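PDB 1AE9: integrase from Enterobacteria phage lambda, which carries out site-specific recombination that integrates the phage genome into the host chromosome and, with excisionase, excises the prophage again. Local coordinates for residues C21-R24 against L25-L29; G38-C41 against E42-W45; D84-K87 against E88-G92; G92-I95 against I96-T99; V109-Y112 against F113-A116. All coordinates share one frame; numbering follows the deposited sequence.

Contact 1. Residues C21-R24 against L25-L29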
loop_
_atom_site.group_PDB
_atom_site.type_symbol
_atom_site.label_atom_id
_atom_site.label_comp_id
_atom_site.label_asym_id
_atom_site.label_seq_id
_atom_site.Cartn_x
_atom_site.Cartn_y
_atom_site.Cartn_z
ATOM N N CYS A 21 11.637 -17.151 1.479
ATOM C CA CYS A 21 12.090 -17.877 0.288
ATOM C C CYS A 21 11.779 -17.191 -1.050
ATOM O O CYS A 21 12.533 -17.323 -2.017
ATOM C CB CYS A 21 11.495 -19.293 0.307
ATOM S SG CYS A 21 9.700 -19.346 0.699
ATOM N N TRP A 22 10.683 -16.440 -1.103
ATOM C CA TRP A 22 10.307 -15.759 -2.334
ATOM C C TRP A 22 11.169 -14.553 -2.721
ATOM O O TRP A 22 11.184 -14.173 -3.892
ATOM C CB TRP A 22 8.822 -15.355 -2.310
ATOM C CG TRP A 22 8.414 -14.460 -1.152
ATOM C CD1 TRP A 22 7.733 -14.835 -0.023
ATOM C CD2 TRP A 22 8.642 -13.043 -1.027
ATOM N NE1 TRP A 22 7.523 -13.744 0.793
ATOM C CE2 TRP A 22 8.069 -12.633 0.204
ATOM C CE3 TRP A 22 9.271 -12.080 -1.834
ATOM C CZ2 TRP A 22 8.107 -11.303 0.644
ATOM C CZ3 TRP A 22 9.307 -10.758 -1.396
ATOM C CH2 TRP A 22 8.728 -10.384 -0.169
ATOM N N LEU A 23 11.896 -13.961 -1.770
ATOM C CA LEU A 23 12.702 -12.780 -2.077
ATOM C C LEU A 23 13.760 -13.030 -3.150
ATOM O O LEU A 23 13.802 -12.312 -4.149
ATOM C CB LEU A 23 13.344 -12.177 -0.812
ATOM C CG LEU A 23 14.120 -10.864 -1.050
ATOM C CD1 LEU A 23 13.236 -9.820 -1.752
ATOM C CD2 LEU A 23 14.648 -10.315 0.254
ATOM N N ARG A 24 14.604 -14.039 -2.954
ATOM C CA ARG A 24 15.643 -14.359 -3.930
ATOM C C ARG A 24 15.046 -14.675 -5.298
ATOM O O ARG A 24 15.589 -14.265 -6.331
ATOM C CB ARG A 24 16.499 -15.535 -3.447
ATOM C CG ARG A 24 17.505 -15.148 -2.372
ATOM C CD ARG A 24 18.362 -16.329 -1.953
ATOM N NE ARG A 24 19.485 -15.918 -1.112
ATOM C CZ ARG A 24 20.100 -16.704 -0.227
ATOM N NH1 ARG A 24 19.707 -17.957 -0.048
ATOM N NH2 ARG A 24 21.122 -16.237 0.477
ATOM N N LEU A 25 13.921 -15.387 -5.308
ATOM C CA LEU A 25 13.258 -15.754 -6.554
ATOM C C LEU A 25 12.678 -14.529 -7.261
ATOM O O LEU A 25 12.770 -14.413 -8.485
ATOM C CB LEU A 25 12.186 -16.814 -6.287
ATOM C CG LEU A 25 12.780 -18.135 -5.777
ATOM C CD1 LEU A 25 11.682 -19.057 -5.251
ATOM C CD2 LEU A 25 13.573 -18.815 -6.891
ATOM N N ALA A 26 12.108 -13.603 -6.494
ATOM C CA ALA A 26 11.562 -12.385 -7.083
ATOM C C ALA A 26 12.714 -11.553 -7.666
ATOM O O ALA A 26 12.567 -10.949 -8.735
ATOM C CB ALA A 26 10.799 -11.585 -6.044
ATOM N N MET A 27 13.859 -11.542 -6.975
ATOM C CA MET A 27 15.045 -10.804 -7.441
ATOM C C MET A 27 15.521 -11.363 -8.782
ATOM O O MET A 27 15.765 -10.609 -9.733
ATOM C CB MET A 27 16.188 -10.872 -6.416
ATOM C CG MET A 27 16.009 -9.947 -5.213
ATOM S SD MET A 27 17.235 -10.182 -3.913
ATOM C CE MET A 27 18.733 -9.595 -4.790
ATOM N N GLU A 28 15.621 -12.686 -8.864
ATOM C CA GLU A 28 16.056 -13.330 -10.097
ATOM C C GLU A 28 15.084 -13.051 -11.239
ATOM O O GLU A 28 15.498 -12.696 -12.347
ATOM C CB GLU A 28 16.187 -14.831 -9.891
ATOM C CG GLU A 28 17.348 -15.223 -9.009
ATOM C CD GLU A 28 17.443 -16.721 -8.790
ATOM O OE1 GLU A 28 16.506 -17.456 -9.165
ATOM O OE2 GLU A 28 18.461 -17.168 -8.223
ATOM N N LEU A 29 13.790 -13.174 -10.958
ATOM C CA LEU A 29 12.768 -12.945 -11.969
ATOM C C LEU A 29 12.777 -11.489 -12.457
ATOM O O LEU A 29 12.568 -11.220 -13.637
ATOM C CB LEU A 29 11.394 -13.346 -11.422
ATOM C CG LEU A 29 10.381 -13.908 -12.423
ATOM C CD1 LEU A 29 10.907 -15.211 -13.031
ATOM C CD2 LEU A 29 9.047 -14.156 -11.722
#

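Contact 2. Residues G38-C41 against E42-W45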
loop_
_atom_site.group_PDB
_atom_site.type_symbol
_atom_site.label_atom_id
_atom_site.label_comp_id
_atom_site.label_asym_id
_atom_site.label_seq_id
_atom_site.Cartn_x
_atom_site.Cartn_y
_atom_site.Cartn_z
ATOM N N GLY A 38 5.334 -4.336 -10.148
ATOM C CA GLY A 38 3.887 -4.481 -10.192
ATOM C C GLY A 38 3.511 -5.626 -11.112
ATOM O O GLY A 38 2.644 -6.445 -10.791
ATOM N N ASP A 39 4.191 -5.727 -12.246
ATOM C CA ASP A 39 3.907 -6.801 -13.187
ATOM C C ASP A 39 4.440 -8.154 -12.726
ATOM O O ASP A 39 3.819 -9.181 -12.994
ATOM C CB ASP A 39 4.405 -6.448 -14.588
ATOM C CG ASP A 39 3.703 -5.230 -15.157
ATOM O OD1 ASP A 39 2.472 -5.118 -14.980
ATOM O OD2 ASP A 39 4.379 -4.370 -15.754
ATOM N N LEU A 40 5.565 -8.167 -12.013
ATOM C CA LEU A 40 6.106 -9.428 -11.508
ATOM C C LEU A 40 5.077 -10.049 -10.563
ATOM O O LEU A 40 4.816 -11.256 -10.608
ATOM C CB LEU A 40 7.407 -9.204 -10.730
ATOM C CG LEU A 40 8.675 -8.786 -11.474
ATOM C CD1 LEU A 40 9.761 -8.510 -10.451
ATOM C CD2 LEU A 40 9.116 -9.864 -12.445
ATOM N N CYS A 41 4.500 -9.212 -9.703
ATOM C CA CYS A 41 3.500 -9.656 -8.735
ATOM C C CYS A 41 2.189 -10.140 -9.376
ATOM O O CYS A 41 1.443 -10.903 -8.762
ATOM C CB CYS A 41 3.233 -8.546 -7.714
ATOM S SG CYS A 41 4.646 -8.201 -6.624
ATOM N N GLU A 42 1.934 -9.734 -10.622
ATOM C CA GLU A 42 0.721 -10.126 -11.345
ATOM C C GLU A 42 0.849 -11.424 -12.167
ATOM O O GLU A 42 -0.152 -12.103 -12.426
ATOM C CB GLU A 42 0.263 -8.978 -12.257
ATOM C CG GLU A 42 -0.293 -7.760 -11.515
ATOM C CD GLU A 42 -1.521 -8.097 -10.681
ATOM O OE1 GLU A 42 -2.481 -8.677 -11.244
ATOM O OE2 GLU A 42 -1.529 -7.790 -9.466
ATOM N N MET A 43 2.078 -11.783 -12.536
ATOM C CA MET A 43 2.351 -12.983 -13.333
ATOM C C MET A 43 1.765 -14.259 -12.751
ATOM O O MET A 43 1.923 -14.532 -11.561
ATOM C CB MET A 43 3.862 -13.173 -13.499
ATOM C CG MET A 43 4.560 -12.026 -14.191
ATOM S SD MET A 43 6.324 -12.283 -14.251
ATOM C CE MET A 43 6.797 -10.928 -15.287
ATOM N N LYS A 44 1.128 -15.055 -13.608
ATOM C CA LYS A 44 0.525 -16.319 -13.198
ATOM C C LYS A 44 1.005 -17.430 -14.117
ATOM O O LYS A 44 1.461 -17.168 -15.226
ATOM C CB LYS A 44 -1.002 -16.247 -13.256
ATOM C CG LYS A 44 -1.625 -15.207 -12.339
ATOM C CD LYS A 44 -3.147 -15.352 -12.289
ATOM C CE LYS A 44 -3.746 -15.538 -13.691
ATOM N NZ LYS A 44 -3.395 -14.451 -14.659
ATOM N N TRP A 45 0.885 -18.672 -13.658
ATOM C CA TRP A 45 1.307 -19.829 -14.446
ATOM C C TRP A 45 0.527 -19.955 -15.757
ATOM O O TRP A 45 1.065 -20.424 -16.755
ATOM C CB TRP A 45 1.209 -21.109 -13.617
ATOM C CG TRP A 45 2.108 -21.079 -12.421
ATOM C CD1 TRP A 45 1.734 -20.958 -11.115
ATOM C CD2 TRP A 45 3.545 -21.097 -12.431
ATOM N NE1 TRP A 45 2.847 -20.887 -10.311
ATOM C CE2 TRP A 45 3.971 -20.969 -11.092
ATOM C CE3 TRP A 45 4.512 -21.202 -13.445
ATOM C CZ2 TRP A 45 5.327 -20.940 -10.735
ATOM C CZ3 TRP A 45 5.858 -21.175 -13.091
ATOM C CH2 TRP A 45 6.251 -21.044 -11.745
HETATM O O HOH W 1 3.652 -13.476 -9.645
#

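Contact 3. Residues D84-K87 against E88-G92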
loop_
_atom_site.group_PDB
_atom_site.type_symbol
_atom_site.label_atom_id
_atom_site.label_comp_id
_atom_site.label_asym_id
_atom_site.label_seq_id
_atom_site.Cartn_x
_atom_site.Cartn_y
_atom_site.Cartn_z
ATOM N N ASP A 84 11.176 -22.846 -12.431
ATOM C CA ASP A 84 11.047 -24.183 -11.841
ATOM C C ASP A 84 11.073 -24.064 -10.324
ATOM O O ASP A 84 10.255 -24.678 -9.626
ATOM C CB ASP A 84 12.177 -25.108 -12.303
ATOM C CG ASP A 84 11.977 -25.621 -13.718
ATOM O OD1 ASP A 84 10.952 -25.285 -14.353
ATOM O OD2 ASP A 84 12.855 -26.366 -14.196
ATOM N N LYS A 85 11.999 -23.252 -9.819
ATOM C CA LYS A 85 12.119 -23.033 -8.382
ATOM C C LYS A 85 10.861 -22.360 -7.822
ATOM O O LYS A 85 10.387 -22.728 -6.749
ATOM C CB LYS A 85 13.374 -22.201 -8.073
ATOM C CG LYS A 85 14.682 -22.988 -8.221
ATOM C CD LYS A 85 15.822 -22.164 -8.847
ATOM C CE LYS A 85 16.231 -20.957 -8.011
ATOM N NZ LYS A 85 17.386 -20.231 -8.623
ATOM N N CYS A 86 10.310 -21.393 -8.550
ATOM C CA CYS A 86 9.099 -20.703 -8.104
ATOM C C CYS A 86 7.964 -21.718 -7.983
ATOM O O CYS A 86 7.208 -21.711 -7.006
ATOM C CB CYS A 86 8.697 -19.599 -9.094
ATOM S SG CYS A 86 9.746 -18.114 -9.127
ATOM N N LYS A 87 7.880 -22.615 -8.962
ATOM C CA LYS A 87 6.846 -23.644 -8.988
ATOM C C LYS A 87 7.001 -24.640 -7.842
ATOM O O LYS A 87 6.057 -24.905 -7.098
ATOM C CB LYS A 87 6.896 -24.389 -10.326
ATOM C CG LYS A 87 5.695 -25.286 -10.608
ATOM C CD LYS A 87 4.455 -24.448 -10.861
ATOM C CE LYS A 87 3.281 -25.283 -11.320
ATOM N NZ LYS A 87 2.062 -24.445 -11.500
ATOM N N GLU A 88 8.213 -25.156 -7.681
ATOM C CA GLU A 88 8.511 -26.149 -6.650
ATOM C C GLU A 88 8.512 -25.618 -5.213
ATOM O O GLU A 88 7.994 -26.272 -4.304
ATOM C CB GLU A 88 9.865 -26.812 -6.952
ATOM C CG GLU A 88 9.975 -27.425 -8.365
ATOM C CD GLU A 88 11.393 -27.885 -8.740
ATOM O OE1 GLU A 88 12.376 -27.470 -8.073
ATOM O OE2 GLU A 88 11.519 -28.659 -9.716
ATOM N N ILE A 89 9.063 -24.422 -5.022
ATOM C CA ILE A 89 9.187 -23.814 -3.696
ATOM C C ILE A 89 8.030 -22.937 -3.228
ATOM O O ILE A 89 7.691 -22.939 -2.047
ATOM C CB ILE A 89 10.493 -22.977 -3.594
ATOM C CG1 ILE A 89 11.692 -23.807 -4.067
ATOM C CG2 ILE A 89 10.699 -22.477 -2.163
ATOM C CD1 ILE A 89 11.848 -25.130 -3.338
ATOM N N LEU A 90 7.483 -22.131 -4.134
ATOM C CA LEU A 90 6.383 -21.232 -3.790
ATOM C C LEU A 90 5.038 -21.902 -4.094
ATOM O O LEU A 90 4.164 -21.978 -3.232
ATOM C CB LEU A 90 6.560 -19.885 -4.517
ATOM C CG LEU A 90 7.963 -19.249 -4.342
ATOM C CD1 LEU A 90 8.119 -17.959 -5.168
ATOM C CD2 LEU A 90 8.244 -18.974 -2.870
ATOM N N GLY A 91 4.888 -22.394 -5.321
ATOM C CA GLY A 91 3.685 -23.110 -5.717
ATOM C C GLY A 91 2.343 -22.430 -5.570
ATOM O O GLY A 91 1.375 -23.048 -5.128
ATOM N N GLY A 92 2.267 -21.168 -5.961
ATOM C CA GLY A 92 1.009 -20.455 -5.871
ATOM C C GLY A 92 0.401 -20.322 -7.248
ATOM O O GLY A 92 0.949 -20.849 -8.223
HETATM O O HOH W 2 1.799 -23.534 -8.743
#

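Contact 4. Residues G92-I95 against I96-T99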
loop_
_atom_site.group_PDB
_atom_site.type_symbol
_atom_site.label_atom_id
_atom_site.label_comp_id
_atom_site.label_asym_id
_atom_site.label_seq_id
_atom_site.Cartn_x
_atom_site.Cartn_y
_atom_site.Cartn_z
ATOM N N GLY A 92 2.267 -21.168 -5.961
ATOM C CA GLY A 92 1.009 -20.455 -5.871
ATOM C C GLY A 92 0.401 -20.322 -7.248
ATOM O O GLY A 92 0.949 -20.849 -8.223
ATOM N N GLU A 93 -0.753 -19.667 -7.327
ATOM C CA GLU A 93 -1.408 -19.435 -8.608
ATOM C C GLU A 93 -0.559 -18.378 -9.324
ATOM O O GLU A 93 -0.461 -18.364 -10.553
ATOM C CB GLU A 93 -2.837 -18.937 -8.393
ATOM N N THR A 94 0.022 -17.473 -8.538
ATOM C CA THR A 94 0.900 -16.438 -9.063
ATOM C C THR A 94 2.313 -17.034 -9.031
ATOM O O THR A 94 2.638 -17.816 -8.132
ATOM C CB THR A 94 0.831 -15.137 -8.217
ATOM O OG1 THR A 94 0.934 -15.445 -6.818
ATOM C CG2 THR A 94 -0.467 -14.397 -8.491
ATOM N N ILE A 95 3.126 -16.722 -10.031
ATOM C CA ILE A 95 4.488 -17.252 -10.100
ATOM C C ILE A 95 5.278 -16.915 -8.823
ATOM O O ILE A 95 5.982 -17.768 -8.273
ATOM C CB ILE A 95 5.193 -16.762 -11.372
ATOM C CG1 ILE A 95 4.446 -17.316 -12.595
ATOM C CG2 ILE A 95 6.659 -17.180 -11.364
ATOM C CD1 ILE A 95 4.962 -16.840 -13.941
ATOM N N ILE A 96 5.160 -15.669 -8.371
ATOM C CA ILE A 96 5.792 -15.206 -7.136
ATOM C C ILE A 96 4.640 -15.264 -6.126
ATOM O O ILE A 96 3.560 -14.743 -6.396
ATOM C CB ILE A 96 6.304 -13.736 -7.262
ATOM C CG1 ILE A 96 7.463 -13.666 -8.249
ATOM C CG2 ILE A 96 6.812 -13.237 -5.937
ATOM C CD1 ILE A 96 8.575 -14.649 -7.928
ATOM N N ALA A 97 4.849 -15.939 -4.999
ATOM C CA ALA A 97 3.815 -16.074 -3.970
ATOM C C ALA A 97 4.468 -16.242 -2.601
ATOM O O ALA A 97 5.655 -16.566 -2.509
ATOM C CB ALA A 97 2.904 -17.286 -4.284
ATOM N N SER A 98 3.703 -16.008 -1.541
ATOM C CA SER A 98 4.221 -16.140 -0.184
ATOM C C SER A 98 4.283 -17.606 0.224
ATOM O O SER A 98 3.823 -18.479 -0.507
ATOM C CB SER A 98 3.318 -15.392 0.796
ATOM O OG SER A 98 2.071 -16.062 0.941
ATOM N N THR A 99 4.770 -17.854 1.434
ATOM C CA THR A 99 4.876 -19.205 1.982
ATOM C C THR A 99 3.503 -19.860 2.094
ATOM O O THR A 99 3.398 -21.075 2.218
ATOM C CB THR A 99 5.486 -19.173 3.391
ATOM O OG1 THR A 99 6.513 -18.171 3.443
ATOM C CG2 THR A 99 6.098 -20.520 3.731
#

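Contact 5. Residues V109-Y112 against F113-A116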
loop_
_atom_site.group_PDB
_atom_site.type_symbol
_atom_site.label_atom_id
_atom_site.label_comp_id
_atom_site.label_asym_id
_atom_site.label_seq_id
_atom_site.Cartn_x
_atom_site.Cartn_y
_atom_site.Cartn_z
ATOM N N VAL A 109 7.233 -6.724 -1.573
ATOM C CA VAL A 109 8.467 -7.143 -2.227
ATOM C C VAL A 109 9.556 -6.100 -2.016
ATOM O O VAL A 109 10.667 -6.435 -1.619
ATOM C CB VAL A 109 8.245 -7.383 -3.737
ATOM C CG1 VAL A 109 9.559 -7.712 -4.424
ATOM C CG2 VAL A 109 7.255 -8.520 -3.939
ATOM N N SER A 110 9.224 -4.833 -2.254
ATOM C CA SER A 110 10.173 -3.735 -2.077
ATOM C C SER A 110 10.680 -3.642 -0.641
ATOM O O SER A 110 11.877 -3.444 -0.407
ATOM C CB SER A 110 9.520 -2.407 -2.459
ATOM O OG SER A 110 9.133 -2.406 -3.822
ATOM N N ARG A 111 9.759 -3.806 0.307
ATOM C CA ARG A 111 10.053 -3.734 1.735
ATOM C C ARG A 111 11.060 -4.801 2.157
ATOM O O ARG A 111 12.034 -4.508 2.856
ATOM C CB ARG A 111 8.751 -3.882 2.531
ATOM C CG ARG A 111 8.809 -3.461 3.987
ATOM C CD ARG A 111 7.389 -3.428 4.583
ATOM N NE ARG A 111 6.480 -2.608 3.771
ATOM C CZ ARG A 111 5.272 -2.984 3.337
ATOM N NH1 ARG A 111 4.780 -4.180 3.635
ATOM N NH2 ARG A 111 4.561 -2.162 2.568
ATOM N N TYR A 112 10.834 -6.039 1.740
ATOM C CA TYR A 112 11.759 -7.105 2.098
ATOM C C TYR A 112 13.121 -6.951 1.409
ATOM O O TYR A 112 14.169 -7.272 1.994
ATOM C CB TYR A 112 11.128 -8.478 1.844
ATOM C CG TYR A 112 10.220 -8.914 2.979
ATOM C CD1 TYR A 112 10.727 -9.628 4.064
ATOM C CD2 TYR A 112 8.863 -8.589 2.979
ATOM C CE1 TYR A 112 9.908 -10.011 5.126
ATOM C CE2 TYR A 112 8.030 -8.967 4.035
ATOM C CZ TYR A 112 8.560 -9.676 5.104
ATOM O OH TYR A 112 7.747 -10.055 6.148
ATOM N N PHE A 113 13.104 -6.447 0.177
ATOM C CA PHE A 113 14.335 -6.206 -0.566
ATOM C C PHE A 113 15.131 -5.135 0.189
ATOM O O PHE A 113 16.337 -5.279 0.399
ATOM C CB PHE A 113 14.033 -5.730 -1.994
ATOM C CG PHE A 113 15.266 -5.340 -2.775
ATOM C CD1 PHE A 113 15.991 -6.294 -3.474
ATOM C CD2 PHE A 113 15.713 -4.023 -2.783
ATOM C CE1 PHE A 113 17.146 -5.945 -4.172
ATOM C CE2 PHE A 113 16.876 -3.661 -3.478
ATOM C CZ PHE A 113 17.589 -4.627 -4.173
ATOM N N MET A 114 14.444 -4.082 0.620
ATOM C CA MET A 114 15.076 -3.002 1.366
ATOM C C MET A 114 15.759 -3.536 2.633
ATOM O O MET A 114 16.873 -3.107 2.977
ATOM C CB MET A 114 14.039 -1.916 1.687
ATOM C CG MET A 114 14.494 -0.833 2.655
ATOM S SD MET A 114 14.353 -1.350 4.383
ATOM C CE MET A 114 12.522 -1.426 4.571
ATOM N N ARG A 115 15.115 -4.491 3.307
ATOM C CA ARG A 115 15.686 -5.073 4.518
ATOM C C ARG A 115 16.936 -5.897 4.216
ATOM O O ARG A 115 17.920 -5.827 4.959
ATOM C CB ARG A 115 14.650 -5.914 5.252
ATOM C CG ARG A 115 13.512 -5.089 5.785
ATOM C CD ARG A 115 12.382 -5.954 6.299
ATOM N NE ARG A 115 11.239 -5.135 6.689
ATOM C CZ ARG A 115 10.053 -5.619 7.033
ATOM N NH1 ARG A 115 9.849 -6.933 7.038
ATOM N NH2 ARG A 115 9.070 -4.789 7.360
ATOM N N ALA A 116 16.905 -6.680 3.139
ATOM C CA ALA A 116 18.065 -7.481 2.747
ATOM C C ALA A 116 19.206 -6.525 2.363
ATOM O O ALA A 116 20.371 -6.771 2.669
ATOM C CB ALA A 116 17.715 -8.391 1.566
#

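Contact 1. Residues C21-R24 against L25-L29
Ala26 N gives the shortest backbone bond here, 2.8 Å to Trp22 O, reaching it almost head-on to the carbonyl oxygen (C=O...N 161°). It opens a run of i to i+4 bonds in a largely buried turn of helix 21-33 in the tyrosine recombinase catalytic domain. Met27 N bonds to Leu23 O at 2.9 Å and Glu28 N to Arg24 O at 3.0 Å, each donor tilted somewhat out of its carbonyl plane. Side chains of the following turn lean back over the carbonyls of the turn before. Leu25 lays CD1 3.8 Å from Cys21 O, while the CB of Ala26 rests against Trp22 O. Arg24 sets CG anti to its own carbonyl carbon (chi1 -77°) and runs extended from CG to NE toward helix 6-15 and the residues after it, where NE bonds to Tyr13 O and NH2 forms a salt bridge with Glu17. Glu28 is likewise tied outward, OE1 to Thr82 and Lys85, OE2 to Tyr13 OH, so this buried carboxylate has partners at both oxygens and probably keeps its charge. On another side the Trp22 ring meets the Tyr112 ring edge-to-face, and Met27 packs on Phe113, both on helix 106-120. Met27 is extended at chi2 (172°), which puts SD 4.3 Å from Leu23 CG, alongside the branch point of that leucine.

Contact 2. Residues G38-C41 against E42-W45
The peptide carbonyl of Asp39 takes two N-H groups on one and the same face of its plane. Met43 N stands only modestly tilted from that plane, 3.2 Å from Asp39 O, whereas Glu42 N sits well above it at 3.1 Å, 73° out of plane and far from a lone-pair direction. Both bonds are bent at the hydrogen (136° and 137°), as helix 37-42 gives way to loop. Two longer, weak bonds add to them, Glu42 N to Gly38 O and Met43 N to Leu40 O. A water lies 2.7 Å from Leu40 O and 2.8 Å from Met43 O, placed to donate to either, though it has further acceptors in reach. Among the side chains, Met43 and Leu40 run side by side, pointing the same way: Met43 is extended beyond CG, which carries CE to 3.8 Å from Leu40 CD2 and drapes SD past Leu40 CA. Nearer the backbone, Met43 CG presses on Asp39 O, and Glu42 CG comes within 3.3 Å of Gly38 O. From there Glu42 folds back at chi2, and its OE1 forms a salt bridge with Arg115 NE of a neighbouring subunit. The carboxylate of Asp39 has a partner outside: OD1 accepts from the backbone N of Ser58. Its side chain lies about 4 Å from that of Arg36 and about 6 Å from that of Lys59, both predicted to be catalytic; Asp39 thus probably lines the edge of the tyrosine recombinase active site.

Contact 3. Residues D84-K87 against E88-G92
Leu90 places CG anti to its carbonyl carbon (chi1 -51°), which sends the side chain back over Cys86: CB and CG pass Cys86 O, and CD1 ends 4.3 Å from Cys86 SG. Glu88 lays CG 3.0 Å from Asp84 O, then runs on extended; its carboxylate comes near that of Asp84 without contact, and two like charges this close at an exposed surface would tend to raise each other's pKa slightly. Lys87 instead swings CG opposite its backbone N and kinks at chi2 (70°), which brings NZ to a water at 2.9 Å. That water in turn donates to Gly92 O, also at 2.9 Å, so the lysine ties the last helical turn to the chain leaving it. The backbone marks the end of the helix. Ordinary i to i+4 bonds run from Glu88 N to Asp84 O and from Ile89 N to Lys85 O. Cys86 O then takes two donors: Leu90 N at 2.9 Å, from above the carbonyl plane, and Gly91 N, also at 2.9 Å, in the plane. The second is the i to i+5 bond of a wider pi-type turn, after which Gly91 leaves the helix with positive phi (56°). Lys87 NZ also makes a cation-pi contact with Trp45, in the loop before strand 48-49. Lys85 and Leu90 both pack on Leu25, and Leu90 also on Cys21 and Trp22, so helix 79-90 lies against helix 21-33.

Contact 4. Residues G92-I95 against I96-T99
Thr94 OG1 donates to Ile96 O at 2.8 Å, a hydroxyl closing onto a carbonyl two residues further along the chain. The approach is from above the carbonyl plane, 35° out of it, rather than along a lone pair. Thr94 leaves the backbone toward 96-99, and chi1 of 47° puts OG1 where it meets Ile96 O. Thr94 CB itself stands 3.3 Å from Ile96 O, and the bond spans a bend in the chain at Ile95. The methyl of Ala97 fits inside this bend: its CB is 3.7 Å from Thr94 OG1 and 4.0 Å from Gly92 CA. Gly92 presents bare backbone to that methyl, and the two CA atoms, of Gly92 and Ala97, come within 5.5 Å. Ile95 packs on Met43, Leu83 and Cys86, and its backbone is hydrogen-bonded to that of Met43; Ile96 lies on Leu29, Cys86 and Leu104. This turn therefore belongs to the linker between helix 79-90 and helix 106-120, threaded past helix 21-33 and alongside the loop that leads from helix 37-42 to strand 48-49.

Contact 5. Residues V109-Y112 against F113-A116
Arg115 rises beside Arg111 and Tyr112, one turn back in the helix. Its CB lies 3.6 Å from Tyr112 O, and CG touches Arg111 O at 3.3 Å. CD passes the same carbonyl more loosely, the chain staying extended to NE (chi3 -174°), which forms a salt bridge with Glu42 OE1 of a neighbouring subunit. CZ then stands 4.8 Å from the centroid of the Tyr112 ring, 11° off the ring normal, a cation-pi contact over the face. Ring and guanidinium planes are 62° apart, so the group dips NH1 towards the ring, 3.6 Å from Tyr112 CZ and displaced toward the rim. All this decorates helix 106-120 of the tyrosine recombinase catalytic domain, whose i to i+4 bonds include Met114 N to Ser110 O at 2.8 Å and Ala116 N to Tyr112 O at 3.0 Å. The other branch, NH2, meets Arg111 CD at 3.5 Å, and Arg111 CG covers one guanidinium face. Arg111 bends at chi3, and its NE remains 4.9 Å from Arg115 NH2; the negative charge of that same Glu42, on which Arg111 also packs, probably offsets the closeness of two like charges.

Contacts 1, 2, 3, 4 and 5 follow one another along the chain, contacts 3 and 4 sharing Gly92, all within the tyrosine recombinase catalytic domain. Contact 1 touches all four others, contacts 3, 4 and 5 each lying about 11 Å from it between centres and contact 2 about 13 Å. Helix 21-33 thus ties the end of helix 79-90, the linker after it and helix 106-120 into one core, next to the predicted active site at contact 2. Contacts 3 and 4 have centres about 7 Å apart; contact 2 joins contact 4 through a backbone hydrogen bond between Met43 and Ile95. Contacts 3 and 5, about 20 Å apart between centres, do not touch. Contacts 2 and 5 also face each other across a subunit interface.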